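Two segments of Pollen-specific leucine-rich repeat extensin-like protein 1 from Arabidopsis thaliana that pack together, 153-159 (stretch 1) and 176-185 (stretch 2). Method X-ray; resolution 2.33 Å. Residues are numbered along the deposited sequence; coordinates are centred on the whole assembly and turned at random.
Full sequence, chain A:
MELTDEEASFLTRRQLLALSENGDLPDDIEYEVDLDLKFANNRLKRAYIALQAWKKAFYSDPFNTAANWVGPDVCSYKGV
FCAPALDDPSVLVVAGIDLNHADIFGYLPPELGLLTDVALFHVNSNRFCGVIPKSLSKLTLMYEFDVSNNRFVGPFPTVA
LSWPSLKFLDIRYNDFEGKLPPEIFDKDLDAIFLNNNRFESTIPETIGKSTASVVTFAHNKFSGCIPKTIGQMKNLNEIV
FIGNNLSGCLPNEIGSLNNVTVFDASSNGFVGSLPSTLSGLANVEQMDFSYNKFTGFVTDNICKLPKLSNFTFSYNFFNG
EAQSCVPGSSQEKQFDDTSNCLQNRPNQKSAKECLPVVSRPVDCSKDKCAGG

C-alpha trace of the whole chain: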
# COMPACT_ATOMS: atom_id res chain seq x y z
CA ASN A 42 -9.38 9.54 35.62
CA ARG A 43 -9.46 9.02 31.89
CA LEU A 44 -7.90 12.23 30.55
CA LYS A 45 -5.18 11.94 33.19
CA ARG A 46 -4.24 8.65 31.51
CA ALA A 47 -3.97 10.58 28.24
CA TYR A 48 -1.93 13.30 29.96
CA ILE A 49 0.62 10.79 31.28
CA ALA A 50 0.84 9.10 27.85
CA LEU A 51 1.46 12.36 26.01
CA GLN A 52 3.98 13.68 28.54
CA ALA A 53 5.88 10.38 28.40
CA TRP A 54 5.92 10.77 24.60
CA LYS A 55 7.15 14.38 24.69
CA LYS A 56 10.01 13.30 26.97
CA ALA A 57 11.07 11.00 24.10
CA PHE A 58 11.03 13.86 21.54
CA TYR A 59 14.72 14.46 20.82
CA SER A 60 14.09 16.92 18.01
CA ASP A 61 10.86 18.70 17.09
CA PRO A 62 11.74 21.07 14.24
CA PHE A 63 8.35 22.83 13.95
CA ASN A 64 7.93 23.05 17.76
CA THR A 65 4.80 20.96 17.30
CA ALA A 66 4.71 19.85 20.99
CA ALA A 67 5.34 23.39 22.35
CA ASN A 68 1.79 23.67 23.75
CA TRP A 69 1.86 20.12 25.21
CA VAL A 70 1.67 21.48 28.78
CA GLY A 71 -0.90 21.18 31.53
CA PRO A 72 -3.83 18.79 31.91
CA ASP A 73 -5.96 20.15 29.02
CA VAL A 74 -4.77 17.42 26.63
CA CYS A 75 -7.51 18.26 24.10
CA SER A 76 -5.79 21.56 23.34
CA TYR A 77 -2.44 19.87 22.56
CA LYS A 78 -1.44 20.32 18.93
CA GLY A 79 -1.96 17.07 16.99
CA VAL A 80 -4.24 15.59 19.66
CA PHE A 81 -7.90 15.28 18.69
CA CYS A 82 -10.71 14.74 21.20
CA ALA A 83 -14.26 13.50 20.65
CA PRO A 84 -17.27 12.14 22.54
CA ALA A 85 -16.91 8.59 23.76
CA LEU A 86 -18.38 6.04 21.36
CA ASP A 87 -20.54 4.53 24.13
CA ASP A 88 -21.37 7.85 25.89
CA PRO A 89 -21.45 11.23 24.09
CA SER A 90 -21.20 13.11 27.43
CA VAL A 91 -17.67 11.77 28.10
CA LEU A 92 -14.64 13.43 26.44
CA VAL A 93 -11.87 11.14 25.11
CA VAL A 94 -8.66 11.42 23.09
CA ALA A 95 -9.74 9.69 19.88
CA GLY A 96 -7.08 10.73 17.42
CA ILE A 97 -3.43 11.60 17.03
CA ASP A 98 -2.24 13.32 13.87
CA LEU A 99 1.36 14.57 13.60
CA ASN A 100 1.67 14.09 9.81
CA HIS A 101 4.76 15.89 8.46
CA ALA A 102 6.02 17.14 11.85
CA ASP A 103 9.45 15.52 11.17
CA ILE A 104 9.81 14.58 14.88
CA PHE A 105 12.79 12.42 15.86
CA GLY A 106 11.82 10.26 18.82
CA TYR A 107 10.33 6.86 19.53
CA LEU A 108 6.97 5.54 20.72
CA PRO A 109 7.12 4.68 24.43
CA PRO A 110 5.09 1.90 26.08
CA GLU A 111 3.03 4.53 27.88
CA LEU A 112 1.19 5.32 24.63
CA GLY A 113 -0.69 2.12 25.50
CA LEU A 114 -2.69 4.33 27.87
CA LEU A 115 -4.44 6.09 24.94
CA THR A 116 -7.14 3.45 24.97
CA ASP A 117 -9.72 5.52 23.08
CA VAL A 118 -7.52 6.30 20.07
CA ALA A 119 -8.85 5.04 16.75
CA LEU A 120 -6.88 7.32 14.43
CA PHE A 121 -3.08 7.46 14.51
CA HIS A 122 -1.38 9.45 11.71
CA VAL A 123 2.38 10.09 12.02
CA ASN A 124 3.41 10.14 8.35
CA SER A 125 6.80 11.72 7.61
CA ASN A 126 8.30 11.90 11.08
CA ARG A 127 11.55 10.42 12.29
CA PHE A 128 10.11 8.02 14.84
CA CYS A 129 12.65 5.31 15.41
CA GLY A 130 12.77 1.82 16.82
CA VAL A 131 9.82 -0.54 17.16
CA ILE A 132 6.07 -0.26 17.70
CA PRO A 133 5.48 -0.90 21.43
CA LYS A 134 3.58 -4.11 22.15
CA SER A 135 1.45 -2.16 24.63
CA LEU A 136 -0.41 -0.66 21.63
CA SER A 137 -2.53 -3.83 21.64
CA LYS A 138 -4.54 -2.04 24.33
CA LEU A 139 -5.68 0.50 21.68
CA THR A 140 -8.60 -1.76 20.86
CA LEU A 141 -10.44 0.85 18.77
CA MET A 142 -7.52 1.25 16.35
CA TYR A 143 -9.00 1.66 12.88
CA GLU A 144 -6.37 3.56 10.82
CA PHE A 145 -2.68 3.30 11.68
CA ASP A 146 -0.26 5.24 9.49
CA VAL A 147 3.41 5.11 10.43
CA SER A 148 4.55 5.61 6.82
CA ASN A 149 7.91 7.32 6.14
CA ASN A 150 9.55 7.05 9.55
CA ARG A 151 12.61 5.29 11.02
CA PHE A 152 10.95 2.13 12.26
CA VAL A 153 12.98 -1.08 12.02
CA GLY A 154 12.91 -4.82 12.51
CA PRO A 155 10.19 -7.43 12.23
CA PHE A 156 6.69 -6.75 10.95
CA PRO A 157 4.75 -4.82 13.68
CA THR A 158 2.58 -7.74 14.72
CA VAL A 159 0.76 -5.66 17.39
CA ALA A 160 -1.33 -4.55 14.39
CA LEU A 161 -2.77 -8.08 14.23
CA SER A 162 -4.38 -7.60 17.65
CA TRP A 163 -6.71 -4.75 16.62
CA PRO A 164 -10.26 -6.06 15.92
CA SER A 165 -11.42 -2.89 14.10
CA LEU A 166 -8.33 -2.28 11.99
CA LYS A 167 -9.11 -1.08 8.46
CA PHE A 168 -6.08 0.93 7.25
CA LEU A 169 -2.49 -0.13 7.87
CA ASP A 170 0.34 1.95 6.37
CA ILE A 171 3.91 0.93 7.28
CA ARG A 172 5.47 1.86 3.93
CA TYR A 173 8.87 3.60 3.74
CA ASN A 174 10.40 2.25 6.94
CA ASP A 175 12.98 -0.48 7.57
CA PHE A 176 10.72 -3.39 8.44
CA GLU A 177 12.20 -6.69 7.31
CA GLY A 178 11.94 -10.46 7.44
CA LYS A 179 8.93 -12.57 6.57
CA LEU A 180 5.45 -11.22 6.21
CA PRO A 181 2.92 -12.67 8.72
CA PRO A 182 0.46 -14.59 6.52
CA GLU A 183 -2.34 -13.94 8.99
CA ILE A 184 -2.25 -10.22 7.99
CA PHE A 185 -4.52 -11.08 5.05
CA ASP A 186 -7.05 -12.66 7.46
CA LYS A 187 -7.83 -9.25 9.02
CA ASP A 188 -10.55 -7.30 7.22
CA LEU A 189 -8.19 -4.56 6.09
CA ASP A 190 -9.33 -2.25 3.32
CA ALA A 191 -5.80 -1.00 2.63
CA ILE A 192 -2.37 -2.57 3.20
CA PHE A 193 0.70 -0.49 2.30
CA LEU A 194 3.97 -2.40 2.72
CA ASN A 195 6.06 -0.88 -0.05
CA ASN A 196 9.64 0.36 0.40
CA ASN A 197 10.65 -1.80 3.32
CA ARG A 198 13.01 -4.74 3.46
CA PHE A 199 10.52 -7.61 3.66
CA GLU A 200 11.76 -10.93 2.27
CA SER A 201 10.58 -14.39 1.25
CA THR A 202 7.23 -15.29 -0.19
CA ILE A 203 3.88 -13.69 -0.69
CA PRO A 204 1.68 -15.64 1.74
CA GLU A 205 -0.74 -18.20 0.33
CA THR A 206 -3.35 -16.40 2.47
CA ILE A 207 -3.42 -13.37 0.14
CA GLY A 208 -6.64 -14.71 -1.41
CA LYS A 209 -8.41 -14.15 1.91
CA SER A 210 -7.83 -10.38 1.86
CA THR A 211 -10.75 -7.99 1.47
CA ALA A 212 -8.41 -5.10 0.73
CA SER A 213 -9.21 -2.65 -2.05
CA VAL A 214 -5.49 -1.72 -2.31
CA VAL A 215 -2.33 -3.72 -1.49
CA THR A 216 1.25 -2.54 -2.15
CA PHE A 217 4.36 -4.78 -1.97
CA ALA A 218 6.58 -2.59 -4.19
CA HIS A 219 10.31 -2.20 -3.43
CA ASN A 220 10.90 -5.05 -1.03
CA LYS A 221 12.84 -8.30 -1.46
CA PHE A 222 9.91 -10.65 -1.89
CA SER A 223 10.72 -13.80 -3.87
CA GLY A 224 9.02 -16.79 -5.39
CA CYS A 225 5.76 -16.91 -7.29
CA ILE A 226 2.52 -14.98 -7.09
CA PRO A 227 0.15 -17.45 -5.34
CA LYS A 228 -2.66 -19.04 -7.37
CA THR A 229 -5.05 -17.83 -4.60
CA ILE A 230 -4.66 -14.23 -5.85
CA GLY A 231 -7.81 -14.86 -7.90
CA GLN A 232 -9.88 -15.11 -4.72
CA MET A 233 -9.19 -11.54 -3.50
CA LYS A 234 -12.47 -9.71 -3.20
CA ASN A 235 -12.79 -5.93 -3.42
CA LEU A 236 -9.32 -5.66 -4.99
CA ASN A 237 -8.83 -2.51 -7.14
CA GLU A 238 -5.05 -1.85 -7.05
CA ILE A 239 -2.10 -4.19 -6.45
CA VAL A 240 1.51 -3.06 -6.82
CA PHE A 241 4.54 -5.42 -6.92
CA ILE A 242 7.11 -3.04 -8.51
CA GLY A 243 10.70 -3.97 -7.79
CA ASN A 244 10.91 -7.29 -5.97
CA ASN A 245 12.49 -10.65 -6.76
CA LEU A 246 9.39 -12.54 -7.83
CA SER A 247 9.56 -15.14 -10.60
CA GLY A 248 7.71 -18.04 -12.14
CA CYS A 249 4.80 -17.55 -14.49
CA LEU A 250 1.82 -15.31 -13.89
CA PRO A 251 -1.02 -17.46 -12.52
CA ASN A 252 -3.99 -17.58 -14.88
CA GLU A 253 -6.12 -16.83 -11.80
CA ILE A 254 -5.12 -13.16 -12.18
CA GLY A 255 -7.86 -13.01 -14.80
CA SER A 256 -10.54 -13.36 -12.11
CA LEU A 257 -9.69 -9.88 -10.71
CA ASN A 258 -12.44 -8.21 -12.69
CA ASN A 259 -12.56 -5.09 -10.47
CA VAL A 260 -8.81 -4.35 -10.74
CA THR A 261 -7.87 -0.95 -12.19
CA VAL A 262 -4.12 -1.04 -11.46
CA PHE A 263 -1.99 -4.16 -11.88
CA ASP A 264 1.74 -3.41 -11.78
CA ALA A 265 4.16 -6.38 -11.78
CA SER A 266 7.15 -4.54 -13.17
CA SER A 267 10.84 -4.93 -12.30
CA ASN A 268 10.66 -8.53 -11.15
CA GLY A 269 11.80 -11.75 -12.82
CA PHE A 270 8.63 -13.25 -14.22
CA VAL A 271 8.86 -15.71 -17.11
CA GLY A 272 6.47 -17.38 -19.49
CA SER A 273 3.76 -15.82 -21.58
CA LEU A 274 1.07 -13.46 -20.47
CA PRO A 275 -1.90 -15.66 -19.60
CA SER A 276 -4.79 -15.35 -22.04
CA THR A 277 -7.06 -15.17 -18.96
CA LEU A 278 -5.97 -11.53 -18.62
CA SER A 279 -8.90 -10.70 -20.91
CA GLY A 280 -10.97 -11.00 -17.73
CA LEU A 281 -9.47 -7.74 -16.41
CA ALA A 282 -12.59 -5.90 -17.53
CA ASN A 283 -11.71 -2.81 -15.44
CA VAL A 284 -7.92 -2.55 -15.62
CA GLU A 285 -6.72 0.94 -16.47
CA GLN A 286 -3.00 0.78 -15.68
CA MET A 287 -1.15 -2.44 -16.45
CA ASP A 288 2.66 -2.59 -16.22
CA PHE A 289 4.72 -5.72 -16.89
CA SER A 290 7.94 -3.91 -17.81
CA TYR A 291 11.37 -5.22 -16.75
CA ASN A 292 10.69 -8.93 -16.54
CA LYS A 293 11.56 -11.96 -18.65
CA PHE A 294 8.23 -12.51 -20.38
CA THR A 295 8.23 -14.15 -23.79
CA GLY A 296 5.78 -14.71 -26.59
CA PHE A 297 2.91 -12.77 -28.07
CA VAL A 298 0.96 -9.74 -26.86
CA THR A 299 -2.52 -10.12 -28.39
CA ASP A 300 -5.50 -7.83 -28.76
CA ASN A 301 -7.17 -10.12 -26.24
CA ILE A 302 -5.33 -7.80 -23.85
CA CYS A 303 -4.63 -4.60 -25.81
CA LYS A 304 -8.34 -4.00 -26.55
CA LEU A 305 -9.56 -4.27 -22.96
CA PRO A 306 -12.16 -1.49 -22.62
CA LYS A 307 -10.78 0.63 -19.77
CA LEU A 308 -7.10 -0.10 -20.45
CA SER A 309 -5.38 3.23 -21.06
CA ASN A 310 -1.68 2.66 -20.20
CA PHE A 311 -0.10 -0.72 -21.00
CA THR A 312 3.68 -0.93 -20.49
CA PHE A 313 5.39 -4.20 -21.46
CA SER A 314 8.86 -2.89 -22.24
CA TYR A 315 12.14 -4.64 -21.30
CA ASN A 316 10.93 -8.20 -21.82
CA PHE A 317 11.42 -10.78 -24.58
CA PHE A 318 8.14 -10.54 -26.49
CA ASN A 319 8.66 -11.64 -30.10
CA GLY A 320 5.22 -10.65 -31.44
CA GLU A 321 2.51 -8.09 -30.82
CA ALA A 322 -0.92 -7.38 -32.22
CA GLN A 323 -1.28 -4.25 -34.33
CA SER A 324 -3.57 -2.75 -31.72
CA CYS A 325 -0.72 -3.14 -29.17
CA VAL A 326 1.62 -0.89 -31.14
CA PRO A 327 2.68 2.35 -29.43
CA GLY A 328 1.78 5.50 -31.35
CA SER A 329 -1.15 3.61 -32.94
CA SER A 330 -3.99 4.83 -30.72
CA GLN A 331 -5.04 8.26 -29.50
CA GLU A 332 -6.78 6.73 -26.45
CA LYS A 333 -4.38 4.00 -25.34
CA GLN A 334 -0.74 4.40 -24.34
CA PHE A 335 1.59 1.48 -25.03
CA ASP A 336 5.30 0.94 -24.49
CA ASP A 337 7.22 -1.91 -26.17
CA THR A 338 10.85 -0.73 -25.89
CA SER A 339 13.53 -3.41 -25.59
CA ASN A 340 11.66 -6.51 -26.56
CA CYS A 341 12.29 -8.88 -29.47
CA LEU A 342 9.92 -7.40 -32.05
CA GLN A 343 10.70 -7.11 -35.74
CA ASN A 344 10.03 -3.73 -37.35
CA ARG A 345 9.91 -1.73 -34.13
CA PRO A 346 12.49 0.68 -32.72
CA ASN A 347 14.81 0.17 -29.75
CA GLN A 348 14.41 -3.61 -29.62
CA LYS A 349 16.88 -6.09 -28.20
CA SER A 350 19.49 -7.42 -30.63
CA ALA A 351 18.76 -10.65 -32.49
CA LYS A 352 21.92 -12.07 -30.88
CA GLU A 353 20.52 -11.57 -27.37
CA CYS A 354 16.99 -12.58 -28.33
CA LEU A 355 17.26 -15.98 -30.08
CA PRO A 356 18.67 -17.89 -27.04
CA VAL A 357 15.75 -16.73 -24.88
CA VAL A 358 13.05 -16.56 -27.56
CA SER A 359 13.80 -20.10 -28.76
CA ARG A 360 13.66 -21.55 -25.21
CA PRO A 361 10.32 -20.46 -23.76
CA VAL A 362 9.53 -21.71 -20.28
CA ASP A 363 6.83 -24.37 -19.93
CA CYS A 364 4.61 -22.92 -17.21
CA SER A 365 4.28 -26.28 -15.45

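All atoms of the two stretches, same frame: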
# COMPACT_ATOMS: atom_id res chain seq x y z
N VAL A 153 12.05 -0.03 12.41
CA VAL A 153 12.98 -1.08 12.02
C VAL A 153 12.54 -2.43 12.59
O VAL A 153 11.80 -2.52 13.57
CB VAL A 153 14.43 -0.79 12.50
CG1 VAL A 153 15.07 0.31 11.68
CG2 VAL A 153 14.44 -0.45 14.00
N GLY A 154 13.03 -3.49 11.96
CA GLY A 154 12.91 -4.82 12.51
C GLY A 154 11.66 -5.51 12.02
O GLY A 154 11.04 -5.10 11.04
N PRO A 155 11.26 -6.56 12.72
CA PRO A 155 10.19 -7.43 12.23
C PRO A 155 8.86 -6.72 12.06
O PRO A 155 8.58 -5.70 12.70
CB PRO A 155 10.10 -8.51 13.32
CG PRO A 155 11.43 -8.46 14.03
CD PRO A 155 11.80 -7.00 14.02
N PHE A 156 8.02 -7.29 11.20
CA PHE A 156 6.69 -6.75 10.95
C PHE A 156 6.02 -6.40 12.28
O PHE A 156 6.08 -7.19 13.22
CB PHE A 156 5.86 -7.76 10.17
CG PHE A 156 4.47 -7.29 9.85
CD1 PHE A 156 3.45 -7.38 10.77
CD2 PHE A 156 4.20 -6.73 8.61
CE1 PHE A 156 2.17 -6.93 10.46
CE2 PHE A 156 2.93 -6.29 8.29
CZ PHE A 156 1.91 -6.38 9.23
N PRO A 157 5.38 -5.20 12.40
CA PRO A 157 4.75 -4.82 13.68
C PRO A 157 3.51 -5.62 13.99
O PRO A 157 2.39 -5.19 13.70
CB PRO A 157 4.40 -3.34 13.48
CG PRO A 157 4.17 -3.23 11.97
CD PRO A 157 5.21 -4.16 11.36
N THR A 158 3.69 -6.80 14.57
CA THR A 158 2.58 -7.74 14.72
C THR A 158 1.52 -7.27 15.72
O THR A 158 0.42 -7.83 15.73
CB THR A 158 3.13 -9.13 15.08
OG1 THR A 158 4.10 -9.03 16.13
CG2 THR A 158 3.79 -9.76 13.86
N VAL A 159 1.81 -6.25 16.55
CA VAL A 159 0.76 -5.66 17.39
C VAL A 159 -0.44 -5.24 16.54
O VAL A 159 -1.59 -5.25 17.03
CB VAL A 159 1.33 -4.48 18.20
CG1 VAL A 159 1.76 -3.34 17.27
CG2 VAL A 159 0.30 -3.97 19.22
N PHE A 176 11.21 -2.07 8.05
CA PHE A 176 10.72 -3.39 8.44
C PHE A 176 11.30 -4.46 7.52
O PHE A 176 11.60 -4.21 6.34
CB PHE A 176 9.19 -3.41 8.42
CG PHE A 176 8.55 -2.51 9.44
CD1 PHE A 176 8.68 -2.78 10.80
CD2 PHE A 176 7.83 -1.39 9.05
CE1 PHE A 176 8.11 -1.95 11.74
CE2 PHE A 176 7.25 -0.55 9.98
CZ PHE A 176 7.39 -0.83 11.33
N GLU A 177 11.48 -5.66 8.06
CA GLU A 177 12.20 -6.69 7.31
C GLU A 177 11.77 -8.07 7.77
O GLU A 177 10.97 -8.22 8.71
CB GLU A 177 13.71 -6.49 7.47
CG GLU A 177 14.15 -6.56 8.91
CD GLU A 177 14.44 -7.98 9.37
OE1 GLU A 177 15.22 -8.67 8.66
OE2 GLU A 177 13.87 -8.39 10.41
N GLY A 178 12.32 -9.09 7.12
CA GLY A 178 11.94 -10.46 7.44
C GLY A 178 10.68 -10.89 6.71
O GLY A 178 10.22 -10.26 5.75
N LYS A 179 10.11 -11.99 7.19
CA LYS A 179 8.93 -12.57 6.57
C LYS A 179 7.70 -11.74 6.86
O LYS A 179 7.61 -11.03 7.87
CB LYS A 179 8.70 -14.00 7.07
CG LYS A 179 9.85 -14.96 6.85
CD LYS A 179 9.59 -16.32 7.51
CE LYS A 179 10.62 -17.36 7.06
NZ LYS A 179 10.34 -18.72 7.61
N LEU A 180 6.74 -11.86 6.01
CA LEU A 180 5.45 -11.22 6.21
C LEU A 180 4.50 -12.18 6.92
O LEU A 180 4.33 -13.32 6.48
CB LEU A 180 4.87 -10.83 4.87
CG LEU A 180 3.74 -9.83 4.80
CD1 LEU A 180 4.25 -8.56 5.43
CD2 LEU A 180 3.37 -9.62 3.31
N PRO A 181 3.86 -11.77 8.02
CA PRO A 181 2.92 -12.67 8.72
C PRO A 181 1.74 -13.00 7.83
O PRO A 181 0.94 -12.10 7.50
CB PRO A 181 2.49 -11.86 9.95
CG PRO A 181 3.48 -10.73 10.06
CD PRO A 181 3.98 -10.46 8.67
N PRO A 182 1.58 -14.26 7.42
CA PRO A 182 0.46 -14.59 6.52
C PRO A 182 -0.88 -14.20 7.09
O PRO A 182 -1.79 -13.80 6.35
CB PRO A 182 0.58 -16.11 6.32
CG PRO A 182 2.01 -16.46 6.70
CD PRO A 182 2.41 -15.43 7.76
N GLU A 183 -1.04 -14.25 8.41
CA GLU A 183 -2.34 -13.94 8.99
C GLU A 183 -2.77 -12.49 8.73
O GLU A 183 -3.95 -12.18 8.94
CB GLU A 183 -2.33 -14.25 10.49
CG GLU A 183 -1.22 -13.58 11.30
CD GLU A 183 0.05 -14.44 11.41
OE1 GLU A 183 0.31 -15.26 10.50
OE2 GLU A 183 0.79 -14.29 12.42
N ILE A 184 -1.87 -11.61 8.27
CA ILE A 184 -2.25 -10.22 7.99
C ILE A 184 -3.39 -10.15 6.98
O ILE A 184 -4.23 -9.25 7.05
CB ILE A 184 -1.03 -9.39 7.52
CG1 ILE A 184 -1.37 -7.90 7.49
CG2 ILE A 184 -0.67 -9.74 6.09
CD1 ILE A 184 -1.58 -7.28 8.85
N PHE A 185 -3.45 -11.09 6.03
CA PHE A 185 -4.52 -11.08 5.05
C PHE A 185 -5.82 -11.67 5.58
O PHE A 185 -6.84 -11.61 4.87
CB PHE A 185 -4.05 -11.78 3.75
CG PHE A 185 -2.93 -11.04 3.08
CD1 PHE A 185 -3.16 -9.79 2.52
CD2 PHE A 185 -1.64 -11.54 3.09
CE1 PHE A 185 -2.13 -9.06 1.95
CE2 PHE A 185 -0.61 -10.82 2.52
CZ PHE A 185 -0.86 -9.57 1.95
O HOH W 1 9.19 -9.75 9.65

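The two segments come from successive turns of the leucine-rich repeat coil and lie side by side, burying 520 Å² between them. They begin in parallel register, where Gly154 bridges Phe176. The carbonyl of Gly154 serves two donors at once: it accepts the hydrogen bond from Glu177 N (3.1 Å) and a CA-H...O contact from Phe176 CA, also 3.1 Å from Gly154 O. Gly154 adopts backbone angles that by themselves call for glycine, and a CB here would run into Pro155 CD.

Beyond this point direct backbone pairing gives way to water. Water 1 sits between the two segments, accepting from Phe156 N (3.1 Å to the water O) and donating to Glu177 O (2.5 Å) and Lys179 O (2.7 Å), so that it joins backbone groups that are too far apart to bond directly; Phe156 N and Glu177 O are 4.0 Å apart.

Two phenylalanines, one from each segment, have the largest covered areas in the contact, 109 Å² for Phe156 and 104 Å² for Phe176. Phe156, buried and with chi1 in the t well, extends its ring into a hollow formed by Leu180, Pro181 and Ile184. Pro181 covers one face, its CD 3.8 Å from the centroid of the Phe156 ring in a CH-pi contact, while Pro181 CG comes within 3.4 Å of Phe156 CD1. Leu180 CD1 approaches Phe156 CD2 at 3.7 Å, and Ile184 CD1 meets the tip of the ring, 3.6 Å from Phe156 CZ. Beside Phe156, Thr158 adds a small contact to the same proline, its CG2 3.9 Å from Pro181 CG.

The Phe176 ring fills the reciprocal pocket beneath the bend of the first segment. Pro157 CD lies over one face, 3.8 Å from the centroid of the Phe176 ring and 18° off its normal, and Pro155 O approaches Phe176 CD1 obliquely at 3.5 Å. Each aromatic ring thus has a proline of the other segment over one face.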